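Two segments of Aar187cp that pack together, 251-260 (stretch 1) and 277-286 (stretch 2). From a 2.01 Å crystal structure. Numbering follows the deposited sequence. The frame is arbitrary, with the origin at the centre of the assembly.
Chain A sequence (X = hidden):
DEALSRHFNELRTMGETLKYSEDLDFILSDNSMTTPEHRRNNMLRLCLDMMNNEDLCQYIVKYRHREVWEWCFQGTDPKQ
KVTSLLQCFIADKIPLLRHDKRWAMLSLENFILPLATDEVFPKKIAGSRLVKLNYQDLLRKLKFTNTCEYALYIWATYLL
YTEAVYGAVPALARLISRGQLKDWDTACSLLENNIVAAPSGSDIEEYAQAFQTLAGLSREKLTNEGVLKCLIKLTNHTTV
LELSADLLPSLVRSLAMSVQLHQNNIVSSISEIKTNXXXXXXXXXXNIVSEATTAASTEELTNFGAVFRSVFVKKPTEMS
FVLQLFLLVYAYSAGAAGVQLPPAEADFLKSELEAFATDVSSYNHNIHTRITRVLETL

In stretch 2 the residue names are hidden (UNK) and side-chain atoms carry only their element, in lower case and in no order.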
ATOM      1  N   LEU A 251      -1.841  13.066  14.969  1.00 16.11           N
ATOM      2  CA  LEU A 251      -0.962  12.661  13.874  1.00 13.82           C
ATOM      3  C   LEU A 251       0.146  13.757  13.623  1.00 16.53           C
ATOM      4  O   LEU A 251       1.357  13.478  13.499  1.00 15.63           O
ATOM      5  CB  LEU A 251      -1.814  12.401  12.657  1.00 13.58           C
ATOM      6  CG  LEU A 251      -1.146  12.007  11.334  1.00 14.27           C
ATOM      7  CD1 LEU A 251      -0.243  10.760  11.573  1.00 12.78           C
ATOM      8  CD2 LEU A 251      -2.214  11.770  10.253  1.00 13.85           C
ATOM      9  N   VAL A 252      -0.260  14.990  13.483  1.00 17.21           N
ATOM     10  CA  VAL A 252       0.676  16.084  13.361  1.00 17.19           C
ATOM     11  C   VAL A 252       1.785  16.036  14.444  1.00 23.25           C
ATOM     12  O   VAL A 252       2.978  16.188  14.067  1.00 20.86           O
ATOM     13  CB  VAL A 252      -0.117  17.426  13.349  1.00 21.78           C
ATOM     14  CG1 VAL A 252       0.813  18.640  13.507  1.00 19.81           C
ATOM     15  CG2 VAL A 252      -0.877  17.525  12.015  1.00 23.63           C
ATOM     16  N   ARG A 253       1.448  15.816  15.756  1.00 20.30           N
ATOM     17  CA  ARG A 253       2.553  15.749  16.762  1.00 23.58           C
ATOM     18  C   ARG A 253       3.561  14.723  16.391  1.00 21.28           C
ATOM     19  O   ARG A 253       4.733  15.045  16.416  1.00 18.58           O
ATOM     20  CB  ARG A 253       2.165  15.377  18.232  1.00 21.63           C
ATOM     21  CG  ARG A 253       1.061  16.187  18.782  1.00 29.49           C
ATOM     22  CD  ARG A 253       0.860  16.119  20.324  1.00 25.86           C
ATOM     23  NE  ARG A 253      -0.194  17.116  20.506  1.00 26.83           N
ATOM     24  CZ  ARG A 253      -1.506  16.865  20.565  1.00 28.69           C
ATOM     25  NH1 ARG A 253      -1.997  15.609  20.606  1.00 28.38           N
ATOM     26  NH2 ARG A 253      -2.340  17.889  20.649  1.00 27.83           N
ATOM     27  N   SER A 254       3.085  13.468  16.177  1.00 20.08           N
ATOM     28  CA  SER A 254       3.948  12.360  15.805  1.00 20.97           C
ATOM     29  C   SER A 254       4.835  12.694  14.640  1.00 20.64           C
ATOM     30  O   SER A 254       6.068  12.474  14.709  1.00 19.01           O
ATOM     31  CB  SER A 254       3.140  11.099  15.501  1.00 20.02           C
ATOM     32  OG  SER A 254       2.424  10.831  16.688  1.00 19.73           O
ATOM     33  N   LEU A 255       4.231  13.209  13.573  1.00 18.17           N
ATOM     34  CA  LEU A 255       5.003  13.542  12.389  1.00 19.92           C
ATOM     35  C   LEU A 255       5.985  14.670  12.708  1.00 23.63           C
ATOM     36  O   LEU A 255       7.188  14.595  12.260  1.00 22.45           O
ATOM     37  CB  LEU A 255       4.103  13.954  11.193  1.00 17.89           C
ATOM     38  CG  LEU A 255       3.286  12.768  10.627  1.00 16.78           C
ATOM     39  CD1 LEU A 255       2.152  13.327   9.718  1.00 17.66           C
ATOM     40  CD2 LEU A 255       4.196  11.841   9.843  1.00 17.12           C
ATOM     41  N   ALA A 256       5.522  15.705  13.457  1.00 20.58           N
ATOM     42  CA  ALA A 256       6.455  16.826  13.713  1.00 22.87           C
ATOM     43  C   ALA A 256       7.664  16.359  14.636  1.00 25.23           C
ATOM     44  O   ALA A 256       8.783  16.870  14.532  1.00 23.25           O
ATOM     45  CB  ALA A 256       5.728  18.047  14.245  1.00 20.83           C
ATOM     46  N   MET A 257       7.485  15.311  15.425  1.00 26.43           N
ATOM     47  CA  MET A 257       8.560  14.941  16.317  1.00 35.07           C
ATOM     48  C   MET A 257       9.557  14.103  15.556  1.00 32.82           C
ATOM     49  O   MET A 257      10.759  14.348  15.610  1.00 31.07           O
ATOM     50  CB  MET A 257       8.043  14.202  17.541  1.00 39.72           C
ATOM     51  CG  MET A 257       7.623  15.202  18.623  1.00 50.48           C
ATOM     52  SD  MET A 257       6.378  14.432  19.648  1.00 73.38           S
ATOM     53  CE  MET A 257       6.544  15.368  21.180  1.00 74.54           C
ATOM     54  N   SER A 258       9.023  13.153  14.810  1.00 28.69           N
ATOM     55  CA  SER A 258       9.812  12.487  13.809  1.00 31.98           C
ATOM     56  C   SER A 258      10.670  13.408  12.871  1.00 31.40           C
ATOM     57  O   SER A 258      11.915  13.224  12.697  1.00 35.07           O
ATOM     58  CB  SER A 258       8.948  11.559  13.023  1.00 29.51           C
ATOM     59  OG  SER A 258       9.804  10.995  12.090  1.00 27.22           O
ATOM     60  N   VAL A 259      10.061  14.428  12.305  1.00 26.27           N
ATOM     61  CA  VAL A 259      10.861  15.346  11.486  1.00 29.54           C
ATOM     62  C   VAL A 259      11.949  16.000  12.347  1.00 33.55           C
ATOM     63  O   VAL A 259      13.131  16.053  11.944  1.00 31.97           O
ATOM     64  CB  VAL A 259       9.960  16.367  10.782  1.00 31.96           C
ATOM     65  CG1 VAL A 259      10.770  17.531  10.182  1.00 32.17           C
ATOM     66  CG2 VAL A 259       9.105  15.656   9.734  1.00 28.47           C
ATOM     67  N   GLN A 260      11.562  16.447  13.552  1.00 33.78           N
ATOM     68  CA  GLN A 260      12.511  17.056  14.498  1.00 36.01           C
ATOM     69  C   GLN A 260      13.636  16.100  14.887  1.00 32.70           C
ATOM     70  O   GLN A 260      14.747  16.550  15.083  1.00 30.61           O
ATOM     71  CB  GLN A 260      11.863  17.591  15.771  1.00 35.62           C
ATOM     72  CG  GLN A 260      11.261  18.985  15.685  1.00 42.82           C
ATOM     73  CD  GLN A 260      10.287  19.224  16.833  1.00 50.99           C
ATOM     74  OE1 GLN A 260       9.064  19.006  16.695  1.00 51.30           O
ATOM     75  NE2 GLN A 260      10.825  19.622  17.998  1.00 50.78           N
ATOM     76  N   UNK A 277      12.020   9.485   3.491  1.00 28.24           N
ATOM     77  CA  UNK A 277      11.208   9.486   4.669  1.00 27.43           C
ATOM     78  C   UNK A 277      10.803  10.902   5.103  1.00 25.88           C
ATOM     79  O   UNK A 277       9.654  11.139   5.493  1.00 22.91           O
ATOM     80  c   UNK A 277      12.192   8.881   8.439  1.00 34.93           C
ATOM     81  c   UNK A 277      10.177   7.948   7.221  1.00 34.38           C
ATOM     82  c   UNK A 277      11.299   9.009   7.188  1.00 33.39           C
ATOM     83  c   UNK A 277      12.007   8.893   5.822  1.00 29.71           C
ATOM     84  N   UNK A 278      11.764  11.827   5.127  1.00 20.19           N
ATOM     85  CA  UNK A 278      11.404  13.143   5.522  1.00 20.74           C
ATOM     86  C   UNK A 278      10.493  13.732   4.473  1.00 18.13           C
ATOM     87  O   UNK A 278       9.545  14.455   4.822  1.00 16.37           O
ATOM     88  c   UNK A 278      13.488  13.897   6.867  1.00 28.09           C
ATOM     89  c   UNK A 278      14.713  14.767   6.590  1.00 29.78           C
ATOM     90  c   UNK A 278      12.776  14.406   8.128  1.00 29.00           C
ATOM     91  c   UNK A 278      12.640  14.051   5.632  1.00 24.05           C
ATOM     92  N   UNK A 279      10.794  13.482   3.181  1.00 16.83           N
ATOM     93  CA  UNK A 279       9.919  14.057   2.137  1.00 15.23           C
ATOM     94  C   UNK A 279       8.489  13.520   2.310  1.00 15.17           C
ATOM     95  O   UNK A 279       7.495  14.248   2.208  1.00 16.45           O
ATOM     96  c   UNK A 279      10.442  13.733   0.714  1.00 15.45           C
ATOM     97  c   UNK A 279      12.492  14.102  -0.884  1.00 16.35           C
ATOM     98  c   UNK A 279      11.733  14.581   0.378  1.00 17.36           C
ATOM     99  c   UNK A 279       9.315  13.971  -0.325  1.00 13.53           C
ATOM    100  N   UNK A 280       8.348  12.210   2.529  1.00 14.99           N
ATOM    101  CA  UNK A 280       6.999  11.664   2.669  1.00 15.14           C
ATOM    102  C   UNK A 280       6.268  12.168   3.993  1.00 16.59           C
ATOM    103  O   UNK A 280       5.058  12.522   3.952  1.00 16.92           O
ATOM    104  c   UNK A 280       7.754   7.993   1.507  1.00 18.83           C
ATOM    105  c   UNK A 280       7.040  10.090   2.626  1.00 16.61           C
ATOM    106  c   UNK A 280       7.446   9.483   1.300  1.00 20.17           C
ATOM    107  c   UNK A 280       6.294   9.646   0.295  1.00 18.00           C
ATOM    108  N   UNK A 281       6.977  12.204   5.147  1.00 15.68           N
ATOM    109  CA  UNK A 281       6.366  12.813   6.315  1.00 18.11           C
ATOM    110  C   UNK A 281       5.981  14.291   6.113  1.00 17.20           C
ATOM    111  O   UNK A 281       4.915  14.720   6.557  1.00 15.22           O
ATOM    112  n   UNK A 281       8.430   9.941   9.762  1.00 29.54           N
ATOM    113  c   UNK A 281       8.568  11.088   9.128  1.00 29.12           C
ATOM    114  c   UNK A 281       7.291  12.703   7.541  1.00 21.30           C
ATOM    115  c   UNK A 281       7.703  11.261   7.843  1.00 25.97           C
ATOM    116  o   UNK A 281       9.306  11.968   9.532  1.00 26.85           O
ATOM    117  N   UNK A 282       6.839  15.074   5.433  1.00 18.25           N
ATOM    118  CA  UNK A 282       6.473  16.482   5.154  1.00 19.21           C
ATOM    119  C   UNK A 282       5.295  16.566   4.152  1.00 19.23           C
ATOM    120  O   UNK A 282       4.425  17.370   4.311  1.00 21.11           O
ATOM    121  c   UNK A 282       8.729  17.555   5.708  1.00 18.87           C
ATOM    122  c   UNK A 282       8.321  18.726   6.633  1.00 18.01           C
ATOM    123  c   UNK A 282      10.149  17.794   5.161  1.00 20.60           C
ATOM    124  c   UNK A 282       7.683  17.273   4.617  1.00 17.67           C
ATOM    125  N   UNK A 283       5.300  15.723   3.135  1.00 18.37           N
ATOM    126  CA  UNK A 283       4.196  15.661   2.185  1.00 17.84           C
ATOM    127  C   UNK A 283       2.939  15.335   2.979  1.00 20.64           C
ATOM    128  O   UNK A 283       1.879  15.929   2.739  1.00 20.77           O
ATOM    129  N   UNK A 284       3.039  14.438   3.964  1.00 18.27           N
ATOM    130  CA  UNK A 284       1.805  14.122   4.727  1.00 18.57           C
ATOM    131  C   UNK A 284       1.388  15.317   5.627  1.00 18.71           C
ATOM    132  O   UNK A 284       0.221  15.705   5.639  1.00 15.98           O
ATOM    133  c   UNK A 284      -0.516  12.378   5.610  1.00 17.01           C
ATOM    134  c   UNK A 284       1.046  11.218   7.189  1.00 17.68           C
ATOM    135  c   UNK A 284       1.931  12.799   5.482  1.00 17.38           C
ATOM    136  c   UNK A 284       0.778  12.491   6.416  1.00 19.22           C
ATOM    137  N   UNK A 285       2.353  15.879   6.389  1.00 18.25           N
ATOM    138  CA  UNK A 285       2.118  17.165   7.033  1.00 19.05           C
ATOM    139  C   UNK A 285       1.406  18.204   6.121  1.00 18.72           C
ATOM    140  O   UNK A 285       0.400  18.825   6.547  1.00 20.05           O
ATOM    141  c   UNK A 285       2.792  17.363   9.993  1.00 18.30           C
ATOM    142  c   UNK A 285       3.779  16.974   8.897  1.00 17.85           C
ATOM    143  c   UNK A 285       5.218  17.239   9.296  1.00 21.84           C
ATOM    144  c   UNK A 285       3.387  17.753   7.613  1.00 18.15           C
ATOM    145  N   UNK A 286       1.954  18.418   4.940  1.00 18.47           N
ATOM    146  CA  UNK A 286       1.438  19.414   3.990  1.00 20.14           C
ATOM    147  C   UNK A 286      -0.042  19.177   3.649  1.00 21.06           C
ATOM    148  O   UNK A 286      -0.852  20.129   3.646  1.00 23.44           O
ATOM    149  c   UNK A 286       2.312  19.458   2.713  1.00 18.34           C
ATOM    150  c   UNK A 286       2.126  21.943   2.225  1.00 18.03           C
ATOM    151  c   UNK A 286       2.672  20.391   0.347  1.00 18.51           C
ATOM    152  c   UNK A 286       1.884  20.547   1.669  1.00 17.82           C
TER

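Stretch 2 is a helical segment that runs roughly antiparallel to the helix of stretch 1, at 149° between their N-to-C directions, with the axes 9.9 Å apart at closest approach. Position 277 carries four side-chain carbons, forked at the second. Its CA-to-CB bond points sideways, and although the end of the chain comes nearer, its closest terminal methyl stops 4.8 Å from Ser 258 OG. The fork one carbon beyond CB identifies Leu 277.

Position 278 has the same four carbons and the same fork. One terminal methyl lies 4.0 Å from Val 259 CA and 4.2 Å from Val 259 CG2. This is Leu 278, and the methyl is CD2; with chi1 m and chi2 t, the end of the side chain approaches although CA-to-CB points sideways.

At 279 there are again four carbons, but the fork falls at the first, and one arm is two carbons long. Branching at CB in this unequal manner defines Ile 279, which is out of reach of stretch 1. Position 280 returns to four carbons forked at the second and is also out of reach: Leu 280.

Position 281 breaks the apolar run. Three carbons lead outward, the third bearing one oxygen and one nitrogen, which is the pattern of a primary carboxamide. CB lies 4.0 Å from Leu 255 CD2, and Ser 258 OG donates a hydrogen bond of 2.8 Å to the terminal oxygen. The residue is Gln 281. Its OE1 also sits 3.7 Å from Val 259 CG2, while NE2 is satisfied by a hydrogen bond elsewhere in the structure.

Four carbons forked at the second recur at 282. Here CA-to-CB points away, yet the end of the chain comes nearer, and one methyl is 4.4 Å from Val 259 CG2. This is Leu 282.

Position 283 has no side-chain atoms and is therefore Gly 283. Nothing of stretch 1 lies within 5.5 Å of an ideal CB; such an atom would instead be crowded by Ile 279 O at 3.3 Å, within its own helix.

At 284 there are four carbons forked at the second; CA-to-CB points toward stretch 1, and a methyl meets Leu 255 CD1 at 3.5 Å. This is Leu 284. Position 285 has the same composition and fork, with its branch carbon 3.8 Å from Leu 255 CB and its two methyls each 4.2 Å from a valine, one from Val 252 CG2 and the other from Val 259 CG2. It is Leu 285, and the methyls are CD2 and CD1 respectively. Position 286, also four carbons forked at the second, is out of reach and is Leu 286.

The contact buries 495 Å² and is mainly apolar. Leu 255, Val 259 and Leu 285 supply its largest covered areas, and Leu 285 bridges successive turns of stretch 1 by touching Val 252, Leu 255 and Val 259. The hydrogen bond from Ser 258 OG to Gln 281 OE1 adds a directional link beside these carbon contacts.

Stretch 2 (277-286) LLILQLGLLL
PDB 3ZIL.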